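PDB 4YF1: Lmo0812 protein from Listeria monocytogenes serovar 1/2a, which probably hydrolyses the 3'-diphosphate of the alarmone ppGpp, as a member of the HD-domain family of phosphohydrolases. Local coordinates for residues A[48-52]-A[111-116]; A[83-87]-A[116-121]; A[102-107]-A[157-163]; A[125-129]-A[180-184]. All coordinates share one frame; numbering follows the deposited sequence. Where two conformers were deposited one is given.

Contact 1. Residues A[48-52]-A[111-116]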
loop_
_atom_site.group_PDB
_atom_site.type_symbol
_atom_site.label_atom_id
_atom_site.label_comp_id
_atom_site.label_asym_id
_atom_site.label_seq_id
_atom_site.Cartn_x
_atom_site.Cartn_y
_atom_site.Cartn_z
ATOM N N PHE A 48 -11.790 -4.121 6.831
ATOM C CA PHE A 48 -10.551 -4.214 7.624
ATOM C C PHE A 48 -9.839 -2.880 7.778
ATOM O O PHE A 48 -9.894 -2.023 6.890
ATOM C CB PHE A 48 -9.604 -5.296 7.073
ATOM C CG PHE A 48 -10.122 -6.677 7.295
ATOM C CD1 PHE A 48 -9.990 -7.276 8.540
ATOM C CD2 PHE A 48 -10.755 -7.393 6.264
ATOM C CE1 PHE A 48 -10.512 -8.539 8.778
ATOM C CE2 PHE A 48 -11.274 -8.651 6.500
ATOM C CZ PHE A 48 -11.157 -9.223 7.750
ATOM N N ARG A 49 -9.182 -2.705 8.927
ATOM C CA ARG A 49 -8.488 -1.464 9.221
ATOM C C ARG A 49 -7.312 -1.257 8.299
ATOM O O ARG A 49 -6.834 -2.203 7.634
ATOM C CB ARG A 49 -8.029 -1.422 10.689
ATOM C CG ARG A 49 -6.975 -2.434 11.071
ATOM C CD ARG A 49 -6.856 -2.600 12.578
ATOM N NE ARG A 49 -5.992 -3.725 12.931
ATOM C CZ ARG A 49 -4.778 -3.658 13.475
ATOM N NH1 ARG A 49 -4.224 -2.499 13.883
ATOM N NH2 ARG A 49 -4.133 -4.791 13.707
ATOM N N GLU A 50 -6.819 -0.028 8.296
ATOM C CA GLU A 50 -5.742 0.396 7.412
ATOM C C GLU A 50 -4.465 -0.454 7.527
ATOM O O GLU A 50 -3.858 -0.816 6.500
ATOM C CB GLU A 50 -5.412 1.883 7.637
ATOM C CG GLU A 50 -4.790 2.533 6.416
ATOM C CD GLU A 50 -5.766 2.595 5.237
ATOM O OE1 GLU A 50 -5.374 2.235 4.095
ATOM O OE2 GLU A 50 -6.948 2.966 5.477
ATOM N N GLU A 51 -4.072 -0.799 8.757
ATOM C CA GLU A 51 -2.883 -1.634 8.940
ATOM C C GLU A 51 -2.991 -2.972 8.166
ATOM O O GLU A 51 -1.997 -3.477 7.637
ATOM C CB GLU A 51 -2.625 -1.948 10.404
ATOM C CG GLU A 51 -2.205 -0.753 11.274
ATOM C CD GLU A 51 -3.318 0.196 11.650
ATOM O OE1 GLU A 51 -4.486 0.054 11.194
ATOM O OE2 GLU A 51 -3.011 1.124 12.451
ATOM N N VAL A 52 -4.194 -3.541 8.142
ATOM C CA VAL A 52 -4.437 -4.812 7.449
ATOM C C VAL A 52 -4.394 -4.610 5.944
ATOM O O VAL A 52 -3.814 -5.415 5.221
ATOM C CB VAL A 52 -5.788 -5.453 7.869
ATOM C CG1 VAL A 52 -6.090 -6.726 7.082
ATOM C CG2 VAL A 52 -5.786 -5.807 9.350
ATOM N N LEU A 111 -8.451 -13.400 12.822
ATOM C CA LEU A 111 -9.267 -12.994 11.647
ATOM C C LEU A 111 -8.487 -12.200 10.598
ATOM O O LEU A 111 -8.586 -12.506 9.368
ATOM C CB LEU A 111 -10.543 -12.240 12.042
ATOM C CG LEU A 111 -11.448 -11.728 10.891
ATOM C CD1 LEU A 111 -11.902 -12.852 9.996
ATOM C CD2 LEU A 111 -12.663 -10.955 11.440
ATOM N N GLU A 112 -7.674 -11.245 11.053
ATOM C CA GLU A 112 -6.850 -10.426 10.135
ATOM C C GLU A 112 -5.858 -11.289 9.351
ATOM O O GLU A 112 -5.738 -11.170 8.098
ATOM C CB GLU A 112 -6.101 -9.341 10.884
ATOM C CG GLU A 112 -7.071 -8.350 11.528
ATOM C CD GLU A 112 -6.392 -7.243 12.279
ATOM O OE1 GLU A 112 -5.192 -7.376 12.626
ATOM O OE2 GLU A 112 -7.073 -6.224 12.558
ATOM N N GLU A 113 -5.165 -12.171 10.070
ATOM C CA GLU A 113 -4.174 -13.072 9.433
ATOM C C GLU A 113 -4.824 -13.973 8.420
ATOM O O GLU A 113 -4.240 -14.205 7.357
ATOM C CB GLU A 113 -3.435 -13.872 10.510
ATOM C CG GLU A 113 -2.667 -12.940 11.456
ATOM C CD GLU A 113 -2.150 -13.600 12.720
ATOM O OE1 GLU A 113 -2.848 -14.474 13.300
ATOM O OE2 GLU A 113 -1.050 -13.183 13.158
ATOM N N LYS A 114 -5.998 -14.505 8.742
ATOM C CA LYS A 114 -6.758 -15.354 7.788
ATOM C C LYS A 114 -7.170 -14.545 6.569
ATOM O O LYS A 114 -7.013 -14.972 5.435
ATOM C CB LYS A 114 -8.014 -15.912 8.454
ATOM C CG LYS A 114 -7.726 -16.921 9.550
ATOM C CD LYS A 114 -8.973 -17.228 10.335
ATOM C CE LYS A 114 -8.819 -18.434 11.266
ATOM N NZ LYS A 114 -9.270 -19.671 10.562
ATOM N N ALA A 115 -7.612 -13.320 6.804
ATOM C CA ALA A 115 -8.092 -12.491 5.697
ATOM C C ALA A 115 -6.984 -12.147 4.700
ATOM O O ALA A 115 -7.236 -12.080 3.494
ATOM C CB ALA A 115 -8.754 -11.219 6.225
ATOM N N LEU A 116 -5.766 -11.936 5.200
ATOM C CA LEU A 116 -4.643 -11.603 4.333
ATOM C C LEU A 116 -4.343 -12.738 3.362
ATOM O O LEU A 116 -4.071 -12.514 2.152
ATOM C CB LEU A 116 -3.422 -11.345 5.172
ATOM C CG LEU A 116 -3.516 -9.983 5.861
ATOM C CD1 LEU A 116 -2.560 -9.996 7.052
ATOM C CD2 LEU A 116 -3.179 -8.878 4.873
HETATM O O HOH W 1 -9.741 -4.710 10.985
#

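Contact 2. Residues A[83-87]-A[116-121]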
loop_
_atom_site.group_PDB
_atom_site.type_symbol
_atom_site.label_atom_id
_atom_site.label_comp_id
_atom_site.label_asym_id
_atom_site.label_seq_id
_atom_site.Cartn_x
_atom_site.Cartn_y
_atom_site.Cartn_z
ATOM N N LEU A 83 1.989 -8.183 10.571
ATOM C CA LEU A 83 0.896 -8.700 9.748
ATOM C C LEU A 83 1.494 -9.276 8.434
ATOM O O LEU A 83 1.138 -10.374 8.000
ATOM C CB LEU A 83 -0.161 -7.618 9.481
ATOM C CG LEU A 83 -1.070 -7.289 10.684
ATOM C CD1 LEU A 83 -1.869 -6.025 10.433
ATOM C CD2 LEU A 83 -2.000 -8.460 10.976
ATOM N N VAL A 84 2.431 -8.548 7.856
ATOM C CA VAL A 84 3.104 -8.983 6.636
ATOM C C VAL A 84 3.854 -10.297 6.843
ATOM O O VAL A 84 3.733 -11.234 6.028
ATOM C CB VAL A 84 4.068 -7.896 6.113
ATOM C CG1 VAL A 84 4.952 -8.446 4.998
ATOM C CG2 VAL A 84 3.281 -6.725 5.584
ATOM N N ALA A 85 4.622 -10.372 7.926
ATOM C CA ALA A 85 5.391 -11.568 8.227
ATOM C C ALA A 85 4.516 -12.778 8.448
ATOM O O ALA A 85 4.956 -13.901 8.167
ATOM C CB ALA A 85 6.284 -11.357 9.448
ATOM N N SER A 86 3.285 -12.579 8.936
ATOM C CA SER A 86 2.403 -13.714 9.196
ATOM C C SER A 86 2.101 -14.568 7.942
ATOM O O SER A 86 1.900 -15.772 8.074
ATOM C CB SER A 86 1.089 -13.287 9.842
ATOM O OG SER A 86 0.198 -12.643 8.935
ATOM N N HIS A 87 2.122 -13.979 6.751
ATOM C CA HIS A 87 1.818 -14.721 5.501
ATOM C C HIS A 87 2.966 -14.842 4.491
ATOM O O HIS A 87 2.775 -15.362 3.394
ATOM C CB HIS A 87 0.598 -14.092 4.820
ATOM C CG HIS A 87 0.292 -14.659 3.466
ATOM N ND1 HIS A 87 0.554 -15.972 3.134
ATOM C CD2 HIS A 87 -0.373 -14.132 2.411
ATOM C CE1 HIS A 87 0.130 -16.206 1.904
ATOM N NE2 HIS A 87 -0.445 -15.110 1.446
ATOM N N LEU A 116 -5.766 -11.936 5.200
ATOM C CA LEU A 116 -4.643 -11.603 4.333
ATOM C C LEU A 116 -4.343 -12.738 3.362
ATOM O O LEU A 116 -4.071 -12.514 2.152
ATOM C CB LEU A 116 -3.422 -11.345 5.172
ATOM C CG LEU A 116 -3.516 -9.983 5.861
ATOM C CD1 LEU A 116 -2.560 -9.996 7.052
ATOM C CD2 LEU A 116 -3.179 -8.878 4.873
ATOM N N ILE A 117 -4.403 -13.944 3.893
ATOM C CA ILE A 117 -4.144 -15.142 3.063
ATOM C C ILE A 117 -5.278 -15.351 2.064
ATOM O O ILE A 117 -5.008 -15.597 0.882
ATOM C CB ILE A 117 -3.978 -16.410 3.920
ATOM C CG1 ILE A 117 -2.706 -16.306 4.764
ATOM C CG2 ILE A 117 -3.918 -17.667 3.012
ATOM C CD1 ILE A 117 -2.527 -17.370 5.837
ATOM N N VAL A 118 -6.530 -15.332 2.518
ATOM C CA VAL A 118 -7.642 -15.599 1.589
ATOM C C VAL A 118 -7.753 -14.519 0.487
ATOM O O VAL A 118 -7.939 -14.862 -0.683
ATOM C CB VAL A 118 -8.960 -15.826 2.310
ATOM C CG1 VAL A 118 -10.083 -16.087 1.356
ATOM C CG2 VAL A 118 -8.866 -16.946 3.338
ATOM N N ALA A 119 -7.572 -13.245 0.838
ATOM C CA ALA A 119 -7.626 -12.171 -0.148
ATOM C C ALA A 119 -6.559 -12.348 -1.230
ATOM O O ALA A 119 -6.816 -12.148 -2.418
ATOM C CB ALA A 119 -7.487 -10.819 0.516
ATOM N N ASP A 120 -5.362 -12.713 -0.801
ATOM C CA ASP A 120 -4.262 -12.970 -1.722
ATOM C C ASP A 120 -4.643 -14.121 -2.681
ATOM O O ASP A 120 -4.463 -14.008 -3.891
ATOM C CB ASP A 120 -3.019 -13.360 -0.929
ATOM C CG ASP A 120 -1.845 -13.788 -1.837
ATOM O OD1 ASP A 120 -1.430 -12.988 -2.693
ATOM O OD2 ASP A 120 -1.328 -14.898 -1.654
ATOM N N LYS A 121 -5.185 -15.202 -2.138
ATOM C CA LYS A 121 -5.589 -16.371 -2.995
ATOM C C LYS A 121 -6.754 -16.078 -3.891
ATOM O O LYS A 121 -6.854 -16.614 -4.980
ATOM C CB LYS A 121 -5.933 -17.593 -2.154
ATOM C CG LYS A 121 -4.739 -18.445 -1.871
ATOM C CD LYS A 121 -3.714 -17.722 -1.070
ATOM C CE LYS A 121 -2.340 -18.124 -1.530
ATOM N NZ LYS A 121 -1.370 -17.648 -0.497
#

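Contact 3. Residues A[102-107]-A[157-163]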
loop_
_atom_site.group_PDB
_atom_site.type_symbol
_atom_site.label_atom_id
_atom_site.label_comp_id
_atom_site.label_asym_id
_atom_site.label_seq_id
_atom_site.Cartn_x
_atom_site.Cartn_y
_atom_site.Cartn_z
ATOM N N THR A 102 1.299 -22.461 5.011
ATOM C CA THR A 102 0.223 -21.471 4.792
ATOM C C THR A 102 -1.157 -22.022 5.203
ATOM O O THR A 102 -1.976 -21.291 5.835
ATOM C CB THR A 102 0.271 -20.918 3.386
ATOM O OG1 THR A 102 1.493 -20.204 3.243
ATOM C CG2 THR A 102 -0.890 -19.982 3.085
ATOM N N ILE A 103 -1.416 -23.292 4.912
ATOM C CA ILE A 103 -2.665 -23.942 5.337
ATOM C C ILE A 103 -2.788 -23.943 6.872
ATOM O O ILE A 103 -3.862 -23.556 7.405
ATOM C CB ILE A 103 -2.783 -25.367 4.757
ATOM C CG1 ILE A 103 -2.943 -25.249 3.242
ATOM C CG2 ILE A 103 -3.953 -26.137 5.377
ATOM C CD1 ILE A 103 -2.723 -26.568 2.493
ATOM N N GLU A 104 -1.691 -24.264 7.579
ATOM C CA GLU A 104 -1.715 -24.249 9.039
ATOM C C GLU A 104 -2.008 -22.820 9.545
ATOM O O GLU A 104 -2.763 -22.636 10.513
ATOM C CB GLU A 104 -0.383 -24.775 9.662
ATOM C CG GLU A 104 -0.320 -24.662 11.214
ATOM C CD GLU A 104 1.034 -25.038 11.848
ATOM O OE1 GLU A 104 2.019 -25.317 11.118
ATOM O OE2 GLU A 104 1.107 -25.086 13.092
ATOM N N GLN A 105 -1.391 -21.828 8.901
ATOM C CA GLN A 105 -1.585 -20.435 9.299
ATOM C C GLN A 105 -3.036 -19.939 9.040
ATOM O O GLN A 105 -3.616 -19.211 9.903
ATOM C CB GLN A 105 -0.536 -19.561 8.631
ATOM C CG GLN A 105 -0.647 -18.084 8.885
ATOM C CD GLN A 105 -0.263 -17.712 10.280
ATOM O OE1 GLN A 105 0.199 -18.530 11.079
ATOM N NE2 GLN A 105 -0.416 -16.444 10.566
ATOM N N VAL A 106 -3.636 -20.347 7.918
ATOM C CA VAL A 106 -5.011 -19.963 7.635
ATOM C C VAL A 106 -5.947 -20.685 8.589
ATOM O O VAL A 106 -7.012 -20.143 8.935
ATOM C CB VAL A 106 -5.422 -20.115 6.158
ATOM C CG1 VAL A 106 -5.961 -21.508 5.884
ATOM C CG2 VAL A 106 -6.483 -19.077 5.759
ATOM N N ARG A 107 -5.520 -21.829 9.130
ATOM C CA ARG A 107 -6.372 -22.509 10.108
ATOM C C ARG A 107 -6.346 -21.824 11.481
ATOM O O ARG A 107 -7.386 -21.631 12.092
ATOM C CB ARG A 107 -5.933 -23.941 10.297
ATOM C CG ARG A 107 -6.737 -24.741 11.303
ATOM C CD ARG A 107 -6.098 -26.091 11.614
ATOM N NE ARG A 107 -5.910 -26.864 10.404
ATOM C CZ ARG A 107 -4.777 -27.370 9.926
ATOM N NH1 ARG A 107 -4.844 -28.032 8.783
ATOM N NH2 ARG A 107 -3.611 -27.327 10.583
ATOM N N ILE A 157 -6.821 -24.297 1.785
ATOM C CA ILE A 157 -7.165 -22.943 2.258
ATOM C C ILE A 157 -8.677 -22.895 2.476
ATOM O O ILE A 157 -9.157 -22.545 3.565
ATOM C CB ILE A 157 -6.747 -21.832 1.257
ATOM C CG1 ILE A 157 -5.212 -21.811 1.014
ATOM C CG2 ILE A 157 -7.216 -20.461 1.764
ATOM C CD1 ILE A 157 -4.373 -21.682 2.259
ATOM N N LYS A 158 -9.430 -23.295 1.442
ATOM C CA LYS A 158 -10.883 -23.279 1.529
ATOM C C LYS A 158 -11.425 -24.052 2.735
ATOM O O LYS A 158 -12.301 -23.543 3.467
ATOM C CB LYS A 158 -11.537 -23.732 0.221
ATOM C CG LYS A 158 -13.011 -24.065 0.351
ATOM C CD LYS A 158 -13.513 -24.677 -0.937
ATOM C CE LYS A 158 -14.688 -25.597 -0.682
ATOM N NZ LYS A 158 -14.277 -26.816 0.090
ATOM N N ASN A 159 -10.888 -25.242 2.993
ATOM C CA ASN A 159 -11.383 -26.067 4.104
ATOM C C ASN A 159 -10.873 -25.700 5.487
ATOM O O ASN A 159 -11.337 -26.266 6.458
ATOM C CB ASN A 159 -11.106 -27.544 3.814
ATOM C CG ASN A 159 -11.926 -28.038 2.647
ATOM O OD1 ASN A 159 -13.008 -27.511 2.404
ATOM N ND2 ASN A 159 -11.414 -29.000 1.898
ATOM N N ASN A 160 -9.933 -24.772 5.570
ATOM C CA ASN A 160 -9.379 -24.379 6.872
ATOM C C ASN A 160 -9.606 -22.911 7.235
ATOM O O ASN A 160 -9.574 -22.563 8.431
ATOM C CB ASN A 160 -7.890 -24.734 6.911
ATOM C CG ASN A 160 -7.662 -26.222 7.111
ATOM O OD1 ASN A 160 -7.748 -26.720 8.225
ATOM N ND2 ASN A 160 -7.391 -26.942 6.025
HETATM N N MSE A 161 -9.938 -22.084 6.243
HETATM C CA MSE A 161 -10.082 -20.624 6.484
HETATM C C MSE A 161 -11.140 -20.252 7.512
HETATM O O MSE A 161 -10.982 -19.234 8.201
HETATM C CB MSE A 161 -10.287 -19.865 5.184
HETATM C CG MSE A 161 -11.623 -20.237 4.538
HETATM SE SE MSE A 161 -11.820 -19.397 2.786
HETATM C CE MSE A 161 -13.596 -20.110 2.447
ATOM N N GLU A 162 -12.202 -21.051 7.647
ATOM C CA GLU A 162 -13.266 -20.741 8.660
ATOM C C GLU A 162 -13.036 -21.293 10.071
ATOM O O GLU A 162 -13.749 -20.903 11.019
ATOM C CB GLU A 162 -14.634 -21.216 8.162
ATOM C CG GLU A 162 -15.057 -20.521 6.878
ATOM C CD GLU A 162 -16.496 -20.811 6.483
ATOM O OE1 GLU A 162 -17.159 -21.663 7.125
ATOM O OE2 GLU A 162 -16.969 -20.154 5.539
ATOM N N TYR A 163 -12.010 -22.103 10.240
ATOM C CA TYR A 163 -11.738 -22.750 11.512
ATOM C C TYR A 163 -11.571 -21.737 12.652
ATOM O O TYR A 163 -10.755 -20.825 12.572
ATOM C CB TYR A 163 -10.492 -23.626 11.442
ATOM C CG TYR A 163 -10.313 -24.481 12.692
ATOM C CD1 TYR A 163 -11.080 -25.637 12.874
ATOM C CD2 TYR A 163 -9.400 -24.133 13.687
ATOM C CE1 TYR A 163 -10.955 -26.419 14.026
ATOM C CE2 TYR A 163 -9.255 -24.913 14.838
ATOM C CZ TYR A 163 -10.037 -26.052 14.997
ATOM O OH TYR A 163 -9.927 -26.825 16.121
#

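Contact 4. Residues A[125-129]-A[180-184]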
loop_
_atom_site.group_PDB
_atom_site.type_symbol
_atom_site.label_atom_id
_atom_site.label_comp_id
_atom_site.label_asym_id
_atom_site.label_seq_id
_atom_site.Cartn_x
_atom_site.Cartn_y
_atom_site.Cartn_z
ATOM N N LEU A 125 -6.790 -16.707 -7.897
ATOM C CA LEU A 125 -7.775 -17.578 -8.580
ATOM C C LEU A 125 -8.705 -16.827 -9.530
ATOM O O LEU A 125 -9.143 -17.387 -10.559
ATOM C CB LEU A 125 -8.597 -18.446 -7.644
ATOM C CG LEU A 125 -7.917 -19.579 -6.919
ATOM C CD1 LEU A 125 -9.014 -20.493 -6.420
ATOM C CD2 LEU A 125 -6.958 -20.346 -7.830
ATOM N N THR A 126 -9.010 -15.572 -9.210
ATOM C CA THR A 126 -9.795 -14.754 -10.123
ATOM C C THR A 126 -9.060 -14.696 -11.480
ATOM O O THR A 126 -9.690 -14.866 -12.531
ATOM C CB THR A 126 -10.022 -13.363 -9.554
ATOM O OG1 THR A 126 -10.825 -13.497 -8.368
ATOM C CG2 THR A 126 -10.730 -12.466 -10.555
ATOM N N SER A 127 -7.743 -14.502 -11.453
ATOM C CA SER A 127 -6.965 -14.459 -12.703
ATOM C C SER A 127 -6.904 -15.825 -13.379
ATOM O O SER A 127 -6.879 -15.903 -14.615
ATOM C CB SER A 127 -5.555 -13.920 -12.454
ATOM O OG SER A 127 -5.651 -12.602 -11.917
ATOM N N VAL A 128 -6.872 -16.892 -12.580
ATOM C CA VAL A 128 -6.872 -18.245 -13.113
ATOM C C VAL A 128 -8.198 -18.512 -13.838
ATOM O O VAL A 128 -8.184 -18.958 -14.983
ATOM C CB VAL A 128 -6.635 -19.323 -12.028
ATOM C CG1 VAL A 128 -6.827 -20.716 -12.613
ATOM C CG2 VAL A 128 -5.242 -19.184 -11.414
ATOM N N LYS A 129 -9.333 -18.231 -13.189
ATOM C CA LYS A 129 -10.660 -18.454 -13.817
ATOM C C LYS A 129 -10.771 -17.731 -15.169
ATOM O O LYS A 129 -11.296 -18.284 -16.156
ATOM C CB LYS A 129 -11.798 -18.005 -12.893
ATOM C CG LYS A 129 -13.194 -18.104 -13.519
ATOM C CD LYS A 129 -14.240 -17.464 -12.623
ATOM C CE LYS A 129 -15.605 -17.375 -13.297
ATOM N NZ LYS A 129 -16.169 -18.719 -13.579
ATOM N N LEU A 180 -14.922 -20.034 -6.276
ATOM C CA LEU A 180 -13.860 -20.173 -7.265
ATOM C C LEU A 180 -13.129 -21.513 -7.167
ATOM O O LEU A 180 -12.811 -22.128 -8.210
ATOM C CB LEU A 180 -12.833 -19.045 -7.194
ATOM C CG LEU A 180 -13.117 -17.816 -8.014
ATOM C CD1 LEU A 180 -12.197 -16.692 -7.627
ATOM C CD2 LEU A 180 -12.958 -18.139 -9.490
ATOM N N VAL A 181 -12.827 -21.958 -5.940
ATOM C CA VAL A 181 -12.142 -23.253 -5.764
ATOM C C VAL A 181 -13.005 -24.394 -6.300
ATOM O O VAL A 181 -12.494 -25.291 -7.013
ATOM C CB VAL A 181 -11.716 -23.468 -4.298
ATOM C CG1 VAL A 181 -11.188 -24.881 -4.050
ATOM C CG2 VAL A 181 -10.658 -22.439 -3.935
ATOM N N LYS A 182 -14.294 -24.352 -5.981
ATOM C CA LYS A 182 -15.257 -25.360 -6.446
ATOM C C LYS A 182 -15.379 -25.362 -7.976
ATOM O O LYS A 182 -15.466 -26.435 -8.601
ATOM C CB LYS A 182 -16.624 -25.121 -5.802
ATOM C CG LYS A 182 -17.664 -26.199 -6.081
ATOM C CD LYS A 182 -18.909 -25.987 -5.233
ATOM C CE LYS A 182 -19.938 -27.084 -5.455
ATOM N NZ LYS A 182 -21.181 -26.837 -4.668
ATOM N N TRP A 183 -15.347 -24.173 -8.576
ATOM C CA TRP A 183 -15.447 -24.034 -10.041
ATOM C C TRP A 183 -14.193 -24.547 -10.754
ATOM O O TRP A 183 -14.285 -25.308 -11.716
ATOM C CB TRP A 183 -15.667 -22.571 -10.457
ATOM C CG TRP A 183 -16.068 -22.421 -11.936
ATOM C CD1 TRP A 183 -17.340 -22.421 -12.439
ATOM C CD2 TRP A 183 -15.193 -22.246 -13.066
ATOM N NE1 TRP A 183 -17.311 -22.266 -13.805
ATOM C CE2 TRP A 183 -16.010 -22.154 -14.217
ATOM C CE3 TRP A 183 -13.801 -22.172 -13.218
ATOM C CZ2 TRP A 183 -15.477 -21.996 -15.516
ATOM C CZ3 TRP A 183 -13.266 -21.997 -14.513
ATOM C CH2 TRP A 183 -14.108 -21.917 -15.642
ATOM N N ILE A 184 -13.030 -24.103 -10.308
ATOM C CA ILE A 184 -11.785 -24.502 -10.927
ATOM C C ILE A 184 -11.415 -25.983 -10.683
ATOM O O ILE A 184 -10.999 -26.655 -11.615
ATOM C CB ILE A 184 -10.632 -23.577 -10.504
ATOM C CG1 ILE A 184 -10.894 -22.161 -11.023
ATOM C CG2 ILE A 184 -9.274 -24.093 -10.994
ATOM C CD1 ILE A 184 -9.961 -21.117 -10.466
#

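Contact 1. Residues A[48-52]-A[111-116]
Val52 and Glu112 mark the nearest approach of the backbones, their CA atoms 6.7 Å apart, where the start of helix 50-64 meets the first turns of helix 111-132. Arg49, at the N-cap position of the former, reaches over to Glu112 and grips its carboxylate side-on with two nitrogens. Arg49 NE gives an almost straight bond (174°) to Glu112 OE2 at 2.7 Å, and Arg49 NH2 reaches Glu112 OE1 at 3.0 Å on its syn lone pair. The guanidinium and carboxylate planes are only 21° apart, so the two bonds together fix the rotation of both groups. Arginine suits the place because its NH1 remains for Glu79 of helix 78-87, with a long salt bridge to Glu51 besides. This ionic cluster joins three helices of the all-helical HD-type fold; next to it Glu50 forms a salt bridge with Arg44 of the second subunit. A water accepts from Arg49 N and donates weakly to Glu112 OE2. Val52 CG2, one arm of a branched side chain, packs against the carboxylate carbon, Glu112 CD, at 3.3 Å. Phe48 has CG anti to its own carbonyl carbon (chi1 -70°), which carries the ring to helix 111-132. There Phe48 CZ rests 3.5 Å from Ala115 CB, a residue small enough to admit the ring, while Leu111 CG meets the ring edge at CE1. Leu43 and Phe173 also pack on Phe48.

Contact 2. Residues A[83-87]-A[116-121]
His87 projects from helix 78-87 into a hole formed by Leu116, Ile117, Asp120 and Lys121 of helix 111-132, a knob-into-hole fit between segments that cross at -65°. This is the tight part of the contact, its distances holding for the conformer of His87 described here. With CG anti to the backbone N (chi1 173°), the imidazole reaches across the 10.8 Å between the segment axes and lays one face on Ile117, whose CG1 makes a CH-pi contact 3.7 Å from the ring centroid. His59 stacks on the ring as well. At the far edge His87 NE2 donates to Asp120 OD2 over 3.2 Å, nearly straight at 166°; the bond lies in the ring plane but comes from above the carboxylate plane. Lys121 NZ grips the same oxygen, Asp120 OD2, at 3.0 Å, nearly along its C-O axis, so two donors hold it. Histidine suits this buried spot, combining a flat pi face with an N-H at its edge. The packing is looser toward Leu83 and Ser86, where Leu116 CD1 lies 4.2 Å from Leu83 CB. The partly exposed Ser86 turns its OG back to Leu83 O at 2.6 Å, within its own helix. Asp120 OD1 accepts from His35 NE2. With His35, His59 and Asp60, Asp120 fits the H...HD...D pattern of HD-domain phosphohydrolases, whose side chains converge here without a bound metal; His87 probably belongs to its second shell.

Contact 3. Residues A[102-107]-A[157-163]
Arg107 holds CG opposite its backbone N and then bends at chi3 (-57°), while Asn160 places CG beside its own N; the two side chains thus run alongside each other, pointing the same way. Arg107 NE donates to Asn160 OD1 at 2.9 Å, bent to 148°, and NH1 adds a weak bond to the same oxygen. With the guanidinium and amide planes 74° apart, NE comes from above the carbonyl plane. The amide's other end is held too, since Asn160 ND2 donates to Gly156 O in the preceding turn; asparagine suits the place by accepting from arginine with one end and donating to its own helix with the other. A type I beta turn from Asn160 to Tyr163 brings the tyrosine back against Arg107: Tyr163 CD2 comes within 3.6 Å of Arg107 CG, the two side chains crossing obliquely. Deeper in, the contact is mainly apolar. Ile157 CD1 reaches Ile103 CG1 and Val106 CG1, both at 4.0 Å, and Val106 CG2 meets CB of Met161, a selenomethionine, at 3.9 Å. The beta-branched isoleucines and Val106 suit backbones this close, the CA atoms of Val106 and Met161 being 5.2 Å apart. Lys114 NZ binds the carbonyl oxygens of Val106, Arg107, Met161 and Tyr163, a lysine of helix 111-132 joining helix 95-108 to the region after helix 147-160 in the all-helical fold.

Contact 4. Residues A[125-129]-A[180-184]
Lys129 sets its ammonium over a face of Trp183, NZ lying 3.6 Å from the centroid of the five-membered ring and 16° off the ring normal, a cation-pi contact. The lysine chain runs extended until chi4 (64°), where the bend brings NZ above the indole. On the way Lys129 CD passes Leu180 CD2 at 3.5 Å, a tight carbon pair, so the long aliphatic stem serves the apolar seam while the charge stays near the surface, over the exposed Trp183. Beside this pair lie the branched aliphatic residues. Leu125 CD1 touches Val181 CG2 at 3.6 Å, and the end of Ile184, CD1, fits between Leu125 and Val128, 3.8 Å from Val128 CG1. Segments 125-129 and 180-184 run in roughly the same direction, 33° apart with axes 10.4 Å from each other, and pack the later helix, 172-184, against the long helix 111-132 of the HD-type fold. Leu180 CD1 also lies 3.6 Å from Thr126 OG1, whose hydroxyl is bound to Leu122 O of its own helix and so can tolerate an apolar neighbour. Farther out, Asn154 of helix 147-160 touches both Leu125 and Val181, while Tyr142 and Val139 of the short helix 139-142 pack on Val128 and Ile184.

Overall arrangement
Helix 111-132 runs through contacts 1, 2 and 4, and Lys114, within a segment of contact 1, links contacts 1 and 3. Contacts 1 and 2 are neighbours, centres about 8 Å apart: they share Leu116, and Leu83 of contact 2 packs on Val52 and Glu112 of contact 1. Contact 3 lies about 11 Å from contact 2 between centres, with Ile117 against Gln105 and Val106. Contact 4 stands at the far end, its centre about 22 Å from that of contact 1, and meets contact 3 through Val181 on Lys158. Contact 2 holds Asp120 of the probable HD site, while the bound sodium ion is elsewhere, about 14 Å from the His87 side chain.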